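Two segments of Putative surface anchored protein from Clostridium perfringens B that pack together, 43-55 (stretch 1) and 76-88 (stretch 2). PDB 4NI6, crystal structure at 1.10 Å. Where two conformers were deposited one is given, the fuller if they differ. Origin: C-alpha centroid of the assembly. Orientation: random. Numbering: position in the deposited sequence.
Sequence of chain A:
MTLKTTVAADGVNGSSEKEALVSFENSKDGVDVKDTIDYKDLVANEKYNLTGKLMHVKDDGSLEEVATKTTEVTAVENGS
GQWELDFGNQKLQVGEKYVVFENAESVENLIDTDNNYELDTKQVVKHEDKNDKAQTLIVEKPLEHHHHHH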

# COMPACT_ATOMS: atom_id res chain seq x y z
N VAL A 43 16.47 -8.01 2.79
CA VAL A 43 17.59 -8.56 3.56
C VAL A 43 17.06 -9.01 4.93
O VAL A 43 16.47 -8.23 5.70
CB VAL A 43 18.72 -7.53 3.73
CG1 VAL A 43 19.85 -8.10 4.59
CG2 VAL A 43 19.25 -7.12 2.35
N ALA A 44 17.19 -10.30 5.19
CA ALA A 44 16.71 -10.86 6.44
C ALA A 44 17.18 -10.07 7.66
O ALA A 44 18.38 -9.69 7.77
CB ALA A 44 17.13 -12.32 6.55
N ASN A 45 16.23 -9.84 8.57
CA ASN A 45 16.46 -9.26 9.87
C ASN A 45 16.72 -7.78 9.85
O ASN A 45 16.95 -7.18 10.90
CB ASN A 45 17.53 -10.03 10.66
CG ASN A 45 17.21 -11.49 10.71
OD1 ASN A 45 16.11 -11.89 11.11
ND2 ASN A 45 18.16 -12.32 10.27
N GLU A 46 16.68 -7.17 8.67
CA GLU A 46 16.92 -5.75 8.53
C GLU A 46 15.62 -4.94 8.68
O GLU A 46 14.55 -5.37 8.19
CB GLU A 46 17.57 -5.43 7.17
CG GLU A 46 19.02 -5.84 7.07
CD GLU A 46 19.93 -5.06 7.98
OE1 GLU A 46 19.74 -3.87 8.28
OE2 GLU A 46 21.03 -5.58 8.15
N LYS A 47 15.74 -3.76 9.26
CA LYS A 47 14.60 -2.83 9.40
C LYS A 47 14.43 -1.98 8.15
O LYS A 47 15.44 -1.56 7.52
CB LYS A 47 14.82 -1.90 10.59
CG LYS A 47 14.77 -2.61 11.94
CD LYS A 47 14.67 -1.66 13.13
CE LYS A 47 15.88 -0.74 13.23
NZ LYS A 47 15.95 -0.05 14.56
N TYR A 48 13.16 -1.69 7.84
CA TYR A 48 12.76 -0.84 6.71
C TYR A 48 11.75 0.19 7.18
O TYR A 48 10.97 -0.10 8.09
CB TYR A 48 12.12 -1.67 5.58
CG TYR A 48 13.09 -2.60 4.89
CD1 TYR A 48 13.51 -3.79 5.49
CD2 TYR A 48 13.54 -2.31 3.61
CE1 TYR A 48 14.46 -4.62 4.89
CE2 TYR A 48 14.49 -3.11 3.00
CZ TYR A 48 14.91 -4.28 3.63
OH TYR A 48 15.90 -5.09 3.08
N ASN A 49 11.85 1.39 6.63
CA ASN A 49 10.79 2.38 6.76
C ASN A 49 9.76 2.07 5.67
O ASN A 49 10.05 2.19 4.48
CB ASN A 49 11.36 3.78 6.46
CG ASN A 49 12.73 4.08 7.12
OD1 ASN A 49 13.68 4.55 6.46
ND2 ASN A 49 12.79 3.95 8.43
N LEU A 50 8.52 1.74 6.07
CA LEU A 50 7.44 1.43 5.12
C LEU A 50 6.50 2.61 5.06
O LEU A 50 5.87 2.95 6.08
CB LEU A 50 6.71 0.17 5.56
CG LEU A 50 5.55 -0.23 4.63
CD1 LEU A 50 6.04 -0.63 3.25
CD2 LEU A 50 4.68 -1.32 5.24
N THR A 51 6.45 3.26 3.92
CA THR A 51 5.46 4.35 3.71
C THR A 51 4.38 3.90 2.77
O THR A 51 4.62 3.51 1.64
CB THR A 51 6.13 5.60 3.11
OG1 THR A 51 7.12 6.09 4.02
CG2 THR A 51 5.08 6.71 2.84
N GLY A 52 3.14 3.94 3.27
CA GLY A 52 1.96 3.68 2.44
C GLY A 52 1.18 4.95 2.20
O GLY A 52 1.13 5.82 3.06
N LYS A 53 0.73 5.09 0.97
CA LYS A 53 -0.08 6.23 0.58
C LYS A 53 -1.37 5.76 -0.05
O LYS A 53 -1.41 4.82 -0.84
CB LYS A 53 0.66 7.10 -0.41
CG LYS A 53 1.88 7.78 0.21
CD LYS A 53 2.66 8.58 -0.81
CE LYS A 53 3.87 9.22 -0.15
NZ LYS A 53 3.42 10.11 0.97
N LEU A 54 -2.47 6.43 0.32
CA LEU A 54 -3.77 6.19 -0.30
C LEU A 54 -4.01 7.35 -1.27
O LEU A 54 -4.05 8.50 -0.85
CB LEU A 54 -4.88 6.15 0.76
CG LEU A 54 -6.27 5.79 0.28
CD1 LEU A 54 -6.30 4.41 -0.35
CD2 LEU A 54 -7.26 5.88 1.44
N MET A 55 -4.10 7.03 -2.55
CA MET A 55 -4.19 8.04 -3.62
C MET A 55 -5.57 8.01 -4.27
O MET A 55 -6.04 6.94 -4.65
CB MET A 55 -3.17 7.71 -4.69
CG MET A 55 -1.73 7.54 -4.18
SD MET A 55 -1.04 8.99 -3.32
CE MET A 55 -0.88 10.08 -4.72
N VAL A 76 11.82 -10.65 7.79
CA VAL A 76 12.08 -11.86 8.55
C VAL A 76 12.99 -12.81 7.73
O VAL A 76 13.77 -12.34 6.90
CB VAL A 76 10.79 -12.53 9.05
CG1 VAL A 76 10.03 -11.58 9.97
CG2 VAL A 76 9.93 -12.98 7.89
N GLU A 77 12.85 -14.13 7.93
CA GLU A 77 13.74 -15.15 7.38
C GLU A 77 13.81 -15.09 5.85
O GLU A 77 12.78 -14.94 5.17
CB GLU A 77 13.29 -16.54 7.82
CG GLU A 77 13.39 -16.82 9.31
CD GLU A 77 12.08 -16.58 10.04
OE1 GLU A 77 11.23 -15.87 9.48
OE2 GLU A 77 11.87 -17.17 11.13
N ASN A 78 15.04 -15.14 5.34
CA ASN A 78 15.28 -15.13 3.90
C ASN A 78 14.77 -13.87 3.22
O ASN A 78 14.77 -13.79 2.00
CB ASN A 78 14.67 -16.37 3.24
N GLY A 79 14.46 -12.83 4.00
CA GLY A 79 14.08 -11.57 3.38
C GLY A 79 12.73 -11.62 2.66
O GLY A 79 12.50 -10.87 1.72
N SER A 80 11.91 -12.59 3.05
CA SER A 80 10.57 -12.70 2.47
C SER A 80 9.52 -12.96 3.53
O SER A 80 9.80 -13.56 4.56
CB SER A 80 10.55 -13.84 1.46
OG SER A 80 10.80 -15.06 2.14
N GLY A 81 8.31 -12.44 3.32
CA GLY A 81 7.29 -12.51 4.34
C GLY A 81 6.17 -11.52 4.05
O GLY A 81 6.00 -11.08 2.91
N GLN A 82 5.40 -11.18 5.08
CA GLN A 82 4.23 -10.31 4.95
C GLN A 82 4.28 -9.23 6.01
O GLN A 82 4.58 -9.48 7.18
CB GLN A 82 2.98 -11.16 5.10
CG GLN A 82 1.73 -10.44 4.68
CD GLN A 82 0.53 -11.35 4.78
OE1 GLN A 82 -0.07 -11.49 5.84
NE2 GLN A 82 0.23 -12.04 3.70
N TRP A 83 3.86 -8.02 5.61
CA TRP A 83 3.60 -6.94 6.55
C TRP A 83 2.17 -6.47 6.37
O TRP A 83 1.54 -6.75 5.36
CB TRP A 83 4.51 -5.75 6.29
CG TRP A 83 5.97 -6.03 6.49
CD1 TRP A 83 6.59 -6.68 7.55
CD2 TRP A 83 7.06 -5.49 5.68
NE1 TRP A 83 7.95 -6.68 7.36
CE2 TRP A 83 8.29 -5.93 6.29
CE3 TRP A 83 7.11 -4.81 4.49
CZ2 TRP A 83 9.54 -5.64 5.73
CZ3 TRP A 83 8.34 -4.44 3.98
CH2 TRP A 83 9.54 -4.91 4.55
N GLU A 84 1.69 -5.70 7.34
CA GLU A 84 0.40 -5.01 7.26
C GLU A 84 0.59 -3.55 7.55
O GLU A 84 1.43 -3.19 8.39
CB GLU A 84 -0.59 -5.63 8.25
CG GLU A 84 -0.90 -7.06 7.88
CD GLU A 84 -1.94 -7.66 8.78
OE1 GLU A 84 -2.79 -6.91 9.28
OE2 GLU A 84 -1.89 -8.88 9.00
N LEU A 85 -0.28 -2.72 6.97
CA LEU A 85 -0.27 -1.27 7.19
C LEU A 85 -1.71 -0.78 7.25
O LEU A 85 -2.46 -0.96 6.29
CB LEU A 85 0.48 -0.54 6.07
CG LEU A 85 0.64 0.96 6.31
CD1 LEU A 85 2.00 1.46 5.86
CD2 LEU A 85 -0.43 1.69 5.55
N ASP A 86 -2.12 -0.22 8.38
CA ASP A 86 -3.52 0.12 8.64
C ASP A 86 -3.66 1.64 8.57
O ASP A 86 -3.08 2.36 9.39
CB ASP A 86 -3.88 -0.38 10.06
CG ASP A 86 -5.36 -0.29 10.39
OD1 ASP A 86 -6.11 0.31 9.59
OD2 ASP A 86 -5.75 -0.85 11.43
N PHE A 87 -4.42 2.14 7.59
CA PHE A 87 -4.67 3.56 7.47
C PHE A 87 -5.77 4.03 8.42
O PHE A 87 -6.04 5.23 8.51
CB PHE A 87 -5.10 3.94 6.04
CG PHE A 87 -4.00 3.79 5.01
CD1 PHE A 87 -3.10 4.83 4.78
CD2 PHE A 87 -3.99 2.70 4.16
CE1 PHE A 87 -2.08 4.68 3.85
CE2 PHE A 87 -2.98 2.57 3.21
CZ PHE A 87 -2.04 3.57 3.05
N GLY A 88 -6.47 3.10 9.05
CA GLY A 88 -7.63 3.42 9.87
C GLY A 88 -8.82 3.89 9.05
O GLY A 88 -8.89 3.68 7.84

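Strands 47-55 and 81-88 face each other as layers rather than as hydrogen-bonded neighbours: their axes come no closer than 8.6 Å, their N-to-C directions differ by 44°, and no hydrogen bond joins the stretches among the modelled atoms. Between the strands, most of the contact involves side chains, and the alternation of the strands selects them. Tyr-48, Leu-50 and Leu-54 point toward stretch 2, while Trp-83, Leu-85 and Phe-87 point back.

The aromatic residues all adopt m at chi1. Tyr-48 CD1 lies 4.2 Å from Trp-83 CH2, an oblique apolar contact. The same tyrosine conformation carries its hydroxyl back along its own stretch, where Val-43 N donates to Tyr-48 OH at 3.0 Å with an N-H...O angle of 162°; the ring thus packs inward while its polar end is satisfied. Leu-50, in the t,p rotamer, places CD2 3.9 Å from Leu-85 CD1 and 4.3 Å from Trp-83 CE3, so one methyl serves both neighbours. Leu-85 is t at chi1, but its chi2 of 141° lies between wells; two conformers were deposited, and the one described here also sets CD1 3.8 Å from Gly-52 N.

Gly-52 leaves room for this packing. An ideal CB there would point toward stretch 2, only 3.0 Å from Leu-85 CD2 and 3.2 Å from Phe-87 CZ. The phenyl ring instead approaches the backbone edge-on, with Phe-87 CE1 3.5 Å from Gly-52 O and Phe-87 CZ 3.8 Å from Lys-53 N. Leu-54, also t,p, lies over one ring face, its CB 4.4 Å from Phe-87 CE1.

At the other end the backbones approach closely, Ala-44 CA to Gly-79 CA being 4.1 Å. Ala-44 CA makes a CA-H...O contact with Val-76 O at 3.3 Å (136° at H), and its small side chain fits beside the loop, with Ala-44 CB 3.7 Å from Gly-79 N.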